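Local structure of mevalonate kinase, putative (Leishmania major, 2HFS) at residues L84-L89 and R124-L129; E138-A143 and A162-L167; D62-I67 and D76-A81; P68-Q73 and I112-S117; F29-A34 and K203-V208. The protein probably catalyses the ATP-dependent phosphorylation of (R)-mevalonate to (R)-5-phosphomevalonate, the first of three steps from mevalonate to isopentenyl diphosphate. All coordinates share one frame; numbering follows the deposited sequence. Where two conformers were deposited one is given.

Contact 1: L84-L89 and R124-L129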
# COMPACT_ATOMS: atom_id res chain seq x y z
N LEU A 84 10.84 -5.38 16.43
CA LEU A 84 11.23 -3.97 16.28
C LEU A 84 10.24 -3.03 16.94
O LEU A 84 10.62 -2.06 17.61
CB LEU A 84 11.36 -3.64 14.80
CG LEU A 84 12.75 -4.04 14.28
CD1 LEU A 84 12.83 -3.91 12.79
CD2 LEU A 84 13.82 -3.19 14.96
N VAL A 85 8.95 -3.33 16.73
CA VAL A 85 7.86 -2.54 17.31
C VAL A 85 7.82 -2.70 18.84
O VAL A 85 7.70 -1.72 19.57
CB VAL A 85 6.51 -2.90 16.68
CG1 VAL A 85 5.32 -2.18 17.39
CG2 VAL A 85 6.53 -2.58 15.17
N LEU A 86 7.92 -3.94 19.31
CA LEU A 86 7.94 -4.18 20.76
C LEU A 86 9.08 -3.40 21.42
O LEU A 86 8.85 -2.70 22.42
CB LEU A 86 8.06 -5.67 21.07
CG LEU A 86 6.82 -6.49 20.71
CD1 LEU A 86 7.07 -8.01 20.81
CD2 LEU A 86 5.68 -6.10 21.58
N ASP A 87 10.28 -3.52 20.87
CA ASP A 87 11.46 -2.80 21.39
C ASP A 87 11.25 -1.28 21.35
O ASP A 87 11.57 -0.58 22.32
CB ASP A 87 12.73 -3.17 20.62
CG ASP A 87 13.13 -4.63 20.81
OD1 ASP A 87 12.80 -5.22 21.86
OD2 ASP A 87 13.76 -5.28 19.94
N HIS A 88 10.70 -0.78 20.25
CA HIS A 88 10.44 0.65 20.09
C HIS A 88 9.46 1.16 21.13
O HIS A 88 9.60 2.26 21.65
CB HIS A 88 9.90 0.94 18.69
CG HIS A 88 9.50 2.36 18.47
ND1 HIS A 88 10.42 3.38 18.31
CD2 HIS A 88 8.28 2.94 18.39
CE1 HIS A 88 9.78 4.52 18.13
NE2 HIS A 88 8.48 4.29 18.18
N LEU A 89 8.47 0.33 21.45
CA LEU A 89 7.43 0.70 22.41
C LEU A 89 7.77 0.31 23.85
O LEU A 89 6.95 0.49 24.76
CB LEU A 89 6.09 0.12 21.96
CG LEU A 89 5.64 0.78 20.66
CD1 LEU A 89 4.30 0.25 20.20
CD2 LEU A 89 5.60 2.31 20.82
N ARG A 124 -1.08 0.04 17.03
CA ARG A 124 -2.35 0.50 17.59
C ARG A 124 -2.84 -0.40 18.72
O ARG A 124 -3.24 0.09 19.77
CB ARG A 124 -3.41 0.64 16.48
CG ARG A 124 -3.18 1.84 15.53
CD ARG A 124 -4.42 2.23 14.71
NE ARG A 124 -4.16 3.32 13.77
CZ ARG A 124 -4.03 4.60 14.11
NH1 ARG A 124 -4.11 4.99 15.39
NH2 ARG A 124 -3.80 5.50 13.17
N ALA A 125 -2.81 -1.72 18.50
CA ALA A 125 -3.25 -2.68 19.54
C ALA A 125 -2.37 -2.62 20.79
O ALA A 125 -2.89 -2.72 21.90
CB ALA A 125 -3.29 -4.09 18.99
N LEU A 126 -1.06 -2.49 20.60
CA LEU A 126 -0.14 -2.31 21.71
C LEU A 126 -0.48 -1.02 22.46
O LEU A 126 -0.52 -1.01 23.71
CB LEU A 126 1.33 -2.29 21.23
CG LEU A 126 1.88 -3.62 20.71
CD1 LEU A 126 3.24 -3.40 19.99
CD2 LEU A 126 2.05 -4.64 21.85
N SER A 127 -0.73 0.05 21.71
CA SER A 127 -1.12 1.30 22.34
C SER A 127 -2.34 1.07 23.22
O SER A 127 -2.39 1.53 24.37
CB SER A 127 -1.42 2.39 21.30
OG SER A 127 -1.77 3.61 21.95
N GLU A 128 -3.32 0.33 22.70
CA GLU A 128 -4.49 0.03 23.51
C GLU A 128 -4.10 -0.73 24.78
O GLU A 128 -4.42 -0.30 25.88
CB GLU A 128 -5.57 -0.75 22.77
CG GLU A 128 -6.78 -0.99 23.66
CD GLU A 128 -7.97 -1.63 22.99
OE1 GLU A 128 -8.01 -1.71 21.76
OE2 GLU A 128 -8.90 -2.03 23.73
N LEU A 129 -3.41 -1.86 24.61
CA LEU A 129 -3.24 -2.80 25.69
C LEU A 129 -2.35 -2.23 26.78
O LEU A 129 -2.59 -2.45 27.97
CB LEU A 129 -2.66 -4.11 25.17
CG LEU A 129 -2.85 -5.30 26.12
CD1 LEU A 129 -4.19 -5.93 25.82
CD2 LEU A 129 -1.76 -6.31 25.88
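Leu-126 and Leu-86 both turn CG opposite the carbonyl carbon and carry on in an extended chain (chi2 168° in Leu-126), which thrusts the two branched ends into the gap between their helices. Val-85 has CG1 opposite its own N (chi1 174°), a rotation that sends this methyl toward Leu-126. This is helix-helix packing in the GHMP kinase N-terminal domain: helices 70-88 and 114-130 pack together in its fold, which resembles domain 2 of ribosomal protein S5. The two backbones stay well apart, the nearest alpha carbons being Leu-89 CA and Leu-126 CA at 8.2 Å, and long aliphatic side chains suit that spacing. Leu-126 divides its two methyls among three partners. Its CD2 meets Leu-86 CD2 at 3.9 Å, the two side chains lying nearly at right angles, while Leu-89, from the turn that ends the first helix, brings CD1 to 3.8 Å from Leu-126 CD1. Leu-89 CD1 also comes within 4.0 Å of Leu-126 CB, so the leucine is met along its stem as well as at its end. Ser-142 of helix 136-146 borders Val-85 and Leu-89, and Leu-49 of strand 36-52 also touches Leu-126. Beta-branched Val-85, too short to reach far, fits where the side chains come nearest: its CG1 is 3.5 Å from Leu-126 CD1.

Contact 2: E138-A143 and A162-L167; sequences EVNLSA and ATYGGL
A small, partly buried contact between two helices, spanned by one water, joins helix 136-146 to the last turn of helix 157-164 in the N-terminal domain. At the buried end the groups are small: Val-139 CG1 lies 4.0 Å from Thr-163 CG2, and Asn-140 OD1 comes closer still to Thr-163 CG2, at 3.4 Å. Thr-163 was modelled in two conformers, so these approaches belong to the one given. Its OG1 has the carbonyls of Thr-160 and Asn-159, in its own helix, as alternative acceptors for its one proton, an arrangement that turns the methyl toward the neighbour. Asn-140 puts CG opposite its N (chi1 -163°), and its amide stands almost upright to the ring of Tyr-164, the planes 81° apart. ND2 reaches the ring's edge, 3.8 Å from CE2. A water then joins Asn-140 ND2, for which it is the acceptor at 3.2 Å, to Tyr-164 OH at 2.8 Å. Beyond the two segments, Asn-159 ND2 bonds Asn-140 OD1, and Thr-160 OG1 is bonded to Asn-140 ND2. With both ends of the asparagine amide engaged by the other helix, its rotation is fixed and a partly buried polar group is satisfied, while the exposed tyrosine is linked through a water.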
# COMPACT_ATOMS: atom_id res chain seq x y z
N GLU A 138 2.89 9.12 16.23
CA GLU A 138 3.56 8.09 17.02
C GLU A 138 3.35 6.67 16.48
O GLU A 138 4.30 5.86 16.39
CB GLU A 138 3.14 8.22 18.50
CG GLU A 138 3.99 9.22 19.29
CD GLU A 138 3.36 9.74 20.58
OE1 GLU A 138 2.28 9.25 21.02
OE2 GLU A 138 3.96 10.68 21.16
N VAL A 139 2.11 6.36 16.10
CA VAL A 139 1.80 5.07 15.44
C VAL A 139 2.59 4.92 14.13
O VAL A 139 3.20 3.87 13.89
CB VAL A 139 0.27 4.95 15.16
CG1 VAL A 139 -0.03 3.71 14.31
CG2 VAL A 139 -0.50 4.89 16.47
N ASN A 140 2.57 5.96 13.31
CA ASN A 140 3.27 5.99 12.02
C ASN A 140 4.79 5.74 12.13
O ASN A 140 5.34 4.97 11.35
CB ASN A 140 2.96 7.28 11.25
CG ASN A 140 3.30 7.19 9.77
OD1 ASN A 140 3.26 6.11 9.17
ND2 ASN A 140 3.62 8.33 9.18
N LEU A 141 5.41 6.35 13.14
CA LEU A 141 6.81 6.12 13.47
C LEU A 141 7.08 4.71 13.94
O LEU A 141 8.10 4.11 13.59
CB LEU A 141 7.28 7.08 14.57
CG LEU A 141 8.79 7.01 14.79
CD1 LEU A 141 9.47 7.78 13.67
CD2 LEU A 141 9.16 7.56 16.15
N SER A 142 6.17 4.18 14.75
CA SER A 142 6.31 2.82 15.25
C SER A 142 6.24 1.86 14.05
O SER A 142 7.05 0.94 13.97
CB SER A 142 5.20 2.52 16.26
OG SER A 142 5.40 1.25 16.85
N ALA A 143 5.29 2.11 13.15
CA ALA A 143 5.14 1.29 11.93
C ALA A 143 6.41 1.41 11.11
O ALA A 143 6.96 0.42 10.64
CB ALA A 143 3.92 1.72 11.14
N ALA A 162 -1.17 3.37 5.61
CA ALA A 162 -1.75 2.44 6.57
C ALA A 162 -2.23 3.12 7.87
O ALA A 162 -3.26 2.74 8.44
CB ALA A 162 -0.76 1.30 6.86
N THR A 163 -1.50 4.13 8.32
CA THR A 163 -1.87 4.84 9.55
C THR A 163 -3.03 5.82 9.36
O THR A 163 -3.95 5.88 10.18
CB THR A 163 -0.68 5.60 10.14
OG1 THR A 163 -0.15 6.46 9.13
CG2 THR A 163 0.46 4.66 10.46
N TYR A 164 -2.97 6.59 8.27
CA TYR A 164 -3.92 7.69 8.05
C TYR A 164 -5.07 7.37 7.10
O TYR A 164 -6.10 7.99 7.21
CB TYR A 164 -3.19 8.96 7.52
CG TYR A 164 -2.20 9.57 8.49
CD1 TYR A 164 -2.63 10.36 9.57
CD2 TYR A 164 -0.83 9.30 8.37
CE1 TYR A 164 -1.71 10.91 10.47
CE2 TYR A 164 0.09 9.82 9.27
CZ TYR A 164 -0.36 10.63 10.32
OH TYR A 164 0.56 11.14 11.20
N GLY A 165 -4.87 6.45 6.16
CA GLY A 165 -5.86 6.20 5.09
C GLY A 165 -6.06 7.39 4.15
O GLY A 165 -5.38 8.41 4.27
N GLY A 166 -7.00 7.24 3.21
CA GLY A 166 -7.38 8.33 2.30
C GLY A 166 -6.36 8.57 1.20
O GLY A 166 -5.51 7.73 0.96
N LEU A 167 -6.47 9.69 0.50
CA LEU A 167 -5.49 10.06 -0.51
C LEU A 167 -4.41 10.89 0.13
O LEU A 167 -4.68 11.68 1.04
CB LEU A 167 -6.14 10.83 -1.66
CG LEU A 167 -7.19 10.12 -2.50
CD1 LEU A 167 -7.60 11.04 -3.64
CD2 LEU A 167 -6.72 8.77 -3.05
O HOH W 1 3.28 11.06 10.72

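Contact 3: D62-I67 and D76-A81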
# COMPACT_ATOMS: atom_id res chain seq x y z
N ASP A 62 -2.04 -15.90 12.79
CA ASP A 62 -2.18 -15.10 11.59
C ASP A 62 -3.25 -15.69 10.70
O ASP A 62 -3.04 -16.73 10.02
CB ASP A 62 -0.82 -15.02 10.85
CG ASP A 62 -0.78 -13.94 9.79
OD1 ASP A 62 -1.86 -13.49 9.33
OD2 ASP A 62 0.30 -13.50 9.34
N GLN A 63 -4.41 -15.04 10.70
CA GLN A 63 -5.56 -15.51 9.93
C GLN A 63 -6.00 -14.59 8.79
O GLN A 63 -7.10 -14.73 8.26
CB GLN A 63 -6.73 -15.82 10.85
CG GLN A 63 -6.35 -16.71 12.01
CD GLN A 63 -7.43 -17.68 12.39
OE1 GLN A 63 -8.60 -17.53 11.99
NE2 GLN A 63 -7.05 -18.69 13.19
N ARG A 64 -5.14 -13.67 8.39
CA ARG A 64 -5.38 -12.86 7.20
C ARG A 64 -5.64 -13.71 5.94
O ARG A 64 -5.05 -14.79 5.79
CB ARG A 64 -4.19 -11.92 6.94
CG ARG A 64 -3.87 -11.00 8.07
CD ARG A 64 -2.61 -10.21 7.83
NE ARG A 64 -1.40 -11.02 7.86
CZ ARG A 64 -0.25 -10.65 7.34
NH1 ARG A 64 -0.16 -9.47 6.72
NH2 ARG A 64 0.82 -11.44 7.44
N PRO A 65 -6.54 -13.24 5.07
CA PRO A 65 -6.81 -13.93 3.83
C PRO A 65 -5.74 -13.68 2.77
O PRO A 65 -6.04 -13.23 1.66
CB PRO A 65 -8.17 -13.33 3.39
CG PRO A 65 -8.18 -11.95 3.93
CD PRO A 65 -7.38 -12.03 5.23
N ALA A 66 -4.50 -13.98 3.12
CA ALA A 66 -3.37 -13.78 2.23
C ALA A 66 -3.40 -14.76 1.06
O ALA A 66 -3.97 -15.86 1.16
CB ALA A 66 -2.07 -13.90 3.01
N ILE A 67 -2.84 -14.34 -0.08
CA ILE A 67 -2.70 -15.27 -1.22
C ILE A 67 -1.86 -16.48 -0.81
O ILE A 67 -1.09 -16.39 0.16
CB ILE A 67 -2.05 -14.54 -2.44
CG1 ILE A 67 -0.70 -13.93 -2.08
CG2 ILE A 67 -2.99 -13.49 -2.97
CD1 ILE A 67 0.20 -13.73 -3.26
N ASP A 76 9.51 -14.88 8.63
CA ASP A 76 10.79 -14.51 9.25
C ASP A 76 10.91 -12.99 9.35
O ASP A 76 11.31 -12.48 10.40
CB ASP A 76 11.98 -15.13 8.52
CG ASP A 76 12.07 -16.66 8.72
OD1 ASP A 76 11.39 -17.19 9.64
OD2 ASP A 76 12.80 -17.39 8.02
N GLU A 77 10.53 -12.28 8.28
CA GLU A 77 10.51 -10.81 8.27
C GLU A 77 9.51 -10.26 9.27
O GLU A 77 9.79 -9.27 9.96
CB GLU A 77 10.16 -10.27 6.87
CG GLU A 77 11.19 -10.54 5.79
CD GLU A 77 10.56 -10.50 4.40
OE1 GLU A 77 10.25 -9.39 3.89
OE2 GLU A 77 10.38 -11.58 3.81
N GLN A 78 8.33 -10.88 9.33
CA GLN A 78 7.34 -10.51 10.33
C GLN A 78 7.86 -10.60 11.76
O GLN A 78 7.60 -9.70 12.56
CB GLN A 78 6.08 -11.35 10.20
CG GLN A 78 4.97 -10.81 11.04
CD GLN A 78 3.77 -11.70 10.99
OE1 GLN A 78 3.86 -12.86 11.38
NE2 GLN A 78 2.65 -11.17 10.48
N ILE A 79 8.55 -11.70 12.07
CA ILE A 79 9.17 -11.90 13.36
C ILE A 79 10.08 -10.72 13.72
O ILE A 79 10.01 -10.17 14.81
CB ILE A 79 9.97 -13.23 13.35
CG1 ILE A 79 9.01 -14.44 13.22
CG2 ILE A 79 10.85 -13.33 14.57
CD1 ILE A 79 9.66 -15.80 13.37
N LYS A 80 10.93 -10.33 12.78
CA LYS A 80 11.83 -9.19 13.02
C LYS A 80 11.03 -7.89 13.17
O LYS A 80 11.32 -7.09 14.06
CB LYS A 80 12.87 -9.07 11.92
CG LYS A 80 13.92 -10.19 11.91
CD LYS A 80 14.99 -9.94 10.83
N ALA A 81 10.03 -7.72 12.30
CA ALA A 81 9.18 -6.53 12.29
C ALA A 81 8.48 -6.32 13.63
O ALA A 81 8.53 -5.23 14.22
CB ALA A 81 8.14 -6.64 11.16
O HOH W 2 2.45 -14.71 10.00
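Gln-78 reaches from helix 70-88 toward Asp-62 and Arg-64, which sit at the start of the loop between strand 58-62 and that helix. The strand, the helix and strand 97-103, which pairs in parallel with the first strand, form a beta-alpha-beta crossover, a unit of the ribosomal S5-like fold of GHMP kinases. The firm part is the ion pair within the loop. Arg-64 grips Asp-62 side-on with NE and NH2, one nitrogen to each carboxylate oxygen: NE to OD1 and NH2 to OD2, both 2.9 Å. Each oxygen offers its syn lone pair, and OD1 lies within about a degree of the guanidinium plane, which is why an arginine, whose guanidinium is rigid and flat, suits a buried place beside an aspartate. The bend in its chain at chi3 (-69°) brings the guanidinium back alongside the carboxylate. Ile-71 packs against both residues, and Ile-102 of strand 97-103 lies on the same group.

The direct link to the helix is looser. Gln-78, extended beyond CG, reaches across, but its NE2 makes merely a weak bond to Asp-62 OD2, at 3.5 Å. NE2 stands 3.6 Å from Arg-64 NH2, two nitrogens that cannot serve each other. The stronger partner of NE2 is Asp-118 in helix 114-130, and Arg-75 serves Gln-78 OE1. Water supplies the closer connection: one molecule donates to Asp-62 OD2 at 2.6 Å and to Gln-78 OE1 at 2.7 Å.

Contact 4: P68-Q73 and I112-S117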
# COMPACT_ATOMS: atom_id res chain seq x y z
N PRO A 68 -1.97 -17.60 -1.53
CA PRO A 68 -1.26 -18.82 -1.15
C PRO A 68 0.25 -18.64 -1.03
O PRO A 68 0.89 -18.12 -1.96
CB PRO A 68 -1.59 -19.79 -2.28
CG PRO A 68 -2.90 -19.32 -2.80
CD PRO A 68 -2.80 -17.81 -2.73
N GLY A 69 0.79 -19.07 0.11
CA GLY A 69 2.23 -19.02 0.38
C GLY A 69 2.79 -17.72 0.94
O GLY A 69 3.94 -17.70 1.43
N TYR A 70 2.00 -16.65 0.87
CA TYR A 70 2.46 -15.33 1.28
C TYR A 70 2.84 -15.30 2.76
O TYR A 70 3.90 -14.81 3.11
CB TYR A 70 1.44 -14.22 0.98
CG TYR A 70 1.86 -12.86 1.54
CD1 TYR A 70 2.53 -11.94 0.75
CD2 TYR A 70 1.61 -12.52 2.89
CE1 TYR A 70 2.94 -10.70 1.25
CE2 TYR A 70 2.04 -11.27 3.41
CZ TYR A 70 2.68 -10.38 2.57
OH TYR A 70 3.09 -9.14 3.02
N ILE A 71 1.97 -15.82 3.62
CA ILE A 71 2.24 -15.73 5.05
C ILE A 71 3.49 -16.54 5.43
O ILE A 71 4.32 -16.07 6.20
CB ILE A 71 1.01 -16.11 5.90
CG1 ILE A 71 -0.03 -14.97 5.85
CG2 ILE A 71 1.44 -16.40 7.36
CD1 ILE A 71 -1.33 -15.30 6.53
N ALA A 72 3.63 -17.74 4.85
CA ALA A 72 4.80 -18.59 5.13
C ALA A 72 6.08 -17.90 4.69
O ALA A 72 7.06 -17.90 5.42
CB ALA A 72 4.66 -19.96 4.45
N GLN A 73 6.04 -17.29 3.52
CA GLN A 73 7.22 -16.68 2.92
C GLN A 73 7.67 -15.36 3.60
O GLN A 73 8.84 -14.96 3.47
CB GLN A 73 6.98 -16.51 1.41
CG GLN A 73 7.33 -17.74 0.52
CD GLN A 73 6.95 -19.13 1.09
OE1 GLN A 73 7.69 -19.69 1.92
NE2 GLN A 73 5.85 -19.70 0.60
N ILE A 112 0.45 -4.25 -2.11
CA ILE A 112 -0.72 -3.72 -1.41
C ILE A 112 -0.38 -3.08 -0.04
O ILE A 112 -1.29 -2.65 0.71
CB ILE A 112 -1.74 -4.84 -1.23
CG1 ILE A 112 -3.17 -4.28 -1.23
CG2 ILE A 112 -1.44 -5.64 0.04
CD1 ILE A 112 -3.60 -3.57 -2.56
N GLY A 113 0.91 -3.02 0.28
CA GLY A 113 1.40 -2.44 1.55
C GLY A 113 1.00 -3.20 2.81
O GLY A 113 0.87 -2.62 3.90
N ALA A 114 0.85 -4.52 2.67
CA ALA A 114 0.31 -5.35 3.74
C ALA A 114 1.22 -5.43 4.96
O ALA A 114 0.73 -5.54 6.10
CB ALA A 114 -0.01 -6.75 3.22
N SER A 115 2.53 -5.40 4.73
CA SER A 115 3.46 -5.46 5.85
C SER A 115 3.31 -4.20 6.73
O SER A 115 3.30 -4.31 7.96
CB SER A 115 4.92 -5.75 5.40
OG SER A 115 5.55 -4.65 4.80
N ALA A 116 3.16 -3.03 6.10
CA ALA A 116 2.85 -1.82 6.85
C ALA A 116 1.51 -1.91 7.59
O ALA A 116 1.44 -1.50 8.74
CB ALA A 116 2.88 -0.58 5.96
N SER A 117 0.47 -2.44 6.94
CA SER A 117 -0.86 -2.61 7.58
C SER A 117 -0.74 -3.46 8.82
O SER A 117 -1.40 -3.17 9.84
CB SER A 117 -1.90 -3.22 6.63
OG SER A 117 -1.75 -2.75 5.30
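Tyr-70 and Ala-114 both stand in the first turn of a helix, each directly after a glycine at the N-cap position. Gly-69 and Gly-113 both have positive phi, 85° and 65°, a backbone shape that comes easily to a residue without a CB and lets the loop swing into helical geometry. Each glycine then starts its helix with its carbonyl: Gly-69 O accepts from Gln-73 N at 3.0 Å, and Gly-113 O accepts from Ser-117 N at 3.1 Å. The two helix starts stay well apart, Tyr-70 CA lying 10.5 Å from Ala-114 CA, and a long side chain is needed to span the distance.

Tyr-70 provides it, with CG opposite the backbone N (chi1 174°), which points the ring toward the other helix. Contact is made by its far end alone: OH lies 3.9 Å from Ala-114 CB. Segment 112-117 carries the end of the glycine- and serine-rich GHMP motif whose loop and following helix start, in relatives, bind the phosphates of ATP. Ala-114 offers a small apolar methyl against which the tyrosine end can rest in the first helical turn. Tyr-70 OH is also 4.2 Å from Ser-115 N, too far for a bond, and it makes a weak hydrogen bond with Lys-74 NZ. Pro-108, in the loop before helix 114-130, touches Tyr-70. Ser-115 turns its own hydroxyl to another neighbour, Glu-147, whose carboxylate OE2 bonds with Ser-115 OG.

Contact 5: F29-A34 and K203-V208; sequences FVVHGA and KVVNDV
Val-31 and Val-205 meet methyl to methyl, with Val-31 CG1 4.2 Å from Val-205 CG1, while His-32 NE2 lies 4.3 Å from Val-208 CG1. CG1 stands opposite the backbone N in both Val-31 and Val-205, which turns these methyls to each other, and compact beta-branched residues suit so light a touch between a loop and a helix. A water lies between the polar atoms: it donates to Val-205 O at 2.9 Å and sits at the edge of the imidazole, in its plane, 2.5 Å from His-32 NE2, unusually short and so to be read with caution.

The next shell holds the histidine. Lys-212 is bonded to its ND1, and the rings of Phe-219 and His-209 meet it obliquely. The loop makes a tight turn, where Phe-29 O accepts from both His-32 N and Ala-34 N, on opposite faces of its plane; Gly-33, with positive phi, completes the bend. Farther out, Val-30 and Val-31 rest on Arg-172 of strand 166-172. Here a loop of the N-terminal domain, carrying the Val-Val-His-Gly end of the first conserved motif, meets a helix following the first strand of the second sheet, consistent with the interface between the two domains of GHMP kinases.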
# COMPACT_ATOMS: atom_id res chain seq x y z
N PHE A 29 8.98 7.73 -10.44
CA PHE A 29 9.30 9.15 -10.69
C PHE A 29 9.47 9.95 -9.39
O PHE A 29 10.24 10.93 -9.34
CB PHE A 29 8.24 9.78 -11.58
CG PHE A 29 8.21 9.19 -12.97
CD1 PHE A 29 7.18 8.35 -13.37
CD2 PHE A 29 9.25 9.46 -13.87
CE1 PHE A 29 7.17 7.80 -14.66
CE2 PHE A 29 9.23 8.92 -15.17
CZ PHE A 29 8.18 8.08 -15.56
N VAL A 30 8.77 9.50 -8.36
CA VAL A 30 8.89 10.06 -7.02
C VAL A 30 10.33 9.98 -6.46
O VAL A 30 10.77 10.88 -5.73
CB VAL A 30 7.88 9.37 -6.06
CG1 VAL A 30 8.23 7.87 -5.88
CG2 VAL A 30 7.81 10.09 -4.73
N VAL A 31 11.03 8.91 -6.79
CA VAL A 31 12.44 8.73 -6.43
C VAL A 31 13.29 9.91 -6.93
O VAL A 31 14.30 10.25 -6.32
CB VAL A 31 12.96 7.37 -6.97
CG1 VAL A 31 14.48 7.21 -6.81
CG2 VAL A 31 12.22 6.23 -6.30
N HIS A 32 12.84 10.54 -8.02
CA HIS A 32 13.58 11.61 -8.67
C HIS A 32 12.98 12.99 -8.44
O HIS A 32 13.33 13.97 -9.12
CB HIS A 32 13.75 11.28 -10.16
CG HIS A 32 14.48 10.00 -10.38
ND1 HIS A 32 15.82 9.95 -10.68
CD2 HIS A 32 14.07 8.71 -10.27
CE1 HIS A 32 16.20 8.69 -10.79
NE2 HIS A 32 15.17 7.92 -10.51
N GLY A 33 12.07 13.06 -7.47
CA GLY A 33 11.59 14.33 -6.94
C GLY A 33 10.20 14.71 -7.35
O GLY A 33 9.73 15.80 -7.03
N ALA A 34 9.52 13.82 -8.07
CA ALA A 34 8.17 14.10 -8.57
C ALA A 34 7.17 13.87 -7.45
O ALA A 34 7.44 13.13 -6.52
CB ALA A 34 7.86 13.22 -9.78
N LYS A 203 16.00 -3.44 -6.91
CA LYS A 203 16.53 -3.82 -8.23
C LYS A 203 15.93 -3.04 -9.41
O LYS A 203 16.64 -2.65 -10.34
CB LYS A 203 16.36 -5.32 -8.46
CG LYS A 203 16.52 -5.75 -9.90
CD LYS A 203 16.75 -7.24 -10.04
CE LYS A 203 17.28 -7.58 -11.43
NZ LYS A 203 16.55 -6.85 -12.50
N VAL A 204 14.62 -2.84 -9.39
CA VAL A 204 13.93 -2.11 -10.46
C VAL A 204 14.29 -0.62 -10.38
O VAL A 204 14.60 0.01 -11.40
CB VAL A 204 12.39 -2.34 -10.38
CG1 VAL A 204 11.68 -1.53 -11.44
CG2 VAL A 204 12.05 -3.84 -10.51
N VAL A 205 14.25 -0.07 -9.17
CA VAL A 205 14.59 1.34 -8.95
C VAL A 205 16.00 1.63 -9.42
O VAL A 205 16.26 2.68 -9.99
CB VAL A 205 14.39 1.78 -7.46
CG1 VAL A 205 15.10 3.10 -7.16
CG2 VAL A 205 12.90 1.92 -7.11
N ASN A 206 16.92 0.70 -9.20
CA ASN A 206 18.30 0.87 -9.67
C ASN A 206 18.46 0.74 -11.19
O ASN A 206 19.24 1.48 -11.81
CB ASN A 206 19.24 -0.03 -8.89
CG ASN A 206 19.27 0.32 -7.42
OD1 ASN A 206 19.25 1.50 -7.06
ND2 ASN A 206 19.30 -0.70 -6.57
N ASP A 207 17.69 -0.15 -11.80
CA ASP A 207 17.56 -0.18 -13.26
C ASP A 207 17.11 1.17 -13.81
O ASP A 207 17.61 1.62 -14.84
CB ASP A 207 16.59 -1.28 -13.73
CG ASP A 207 17.22 -2.66 -13.73
OD1 ASP A 207 18.40 -2.79 -13.37
OD2 ASP A 207 16.58 -3.68 -14.06
N VAL A 208 16.16 1.82 -13.13
CA VAL A 208 15.69 3.15 -13.56
C VAL A 208 16.81 4.19 -13.40
O VAL A 208 16.99 5.04 -14.29
CB VAL A 208 14.36 3.57 -12.85
CG1 VAL A 208 13.88 4.94 -13.33
CG2 VAL A 208 13.27 2.54 -13.10
O HOH W 3 15.37 5.47 -9.96

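How the contacts relate
Contacts 1, 3 and 4 all draw on helix 70-88, and contacts 1 and 4 join it at both ends to helix 114-130, their centres about 20 Å apart. Contact 3 lies about 6 Å from contact 4 between centres, where Ile-71 of segment 68-73 packs on Asp-62 and Ala-66 of segment 62-67. Contact 2 adds helix 136-146, which touches both helices, and helix 157-164, which packs on 114-130, where Arg-124 is bonded to the Thr-163 carbonyl. Chemistry follows place: contact 1 is buried and wholly aliphatic, contact 3 buried but charged, contact 4 a tyrosine end on an alanine, and contacts 2 and 5 partly buried with bridging waters. Contact 5 stands apart, joining loop 29-34 to a distant helix.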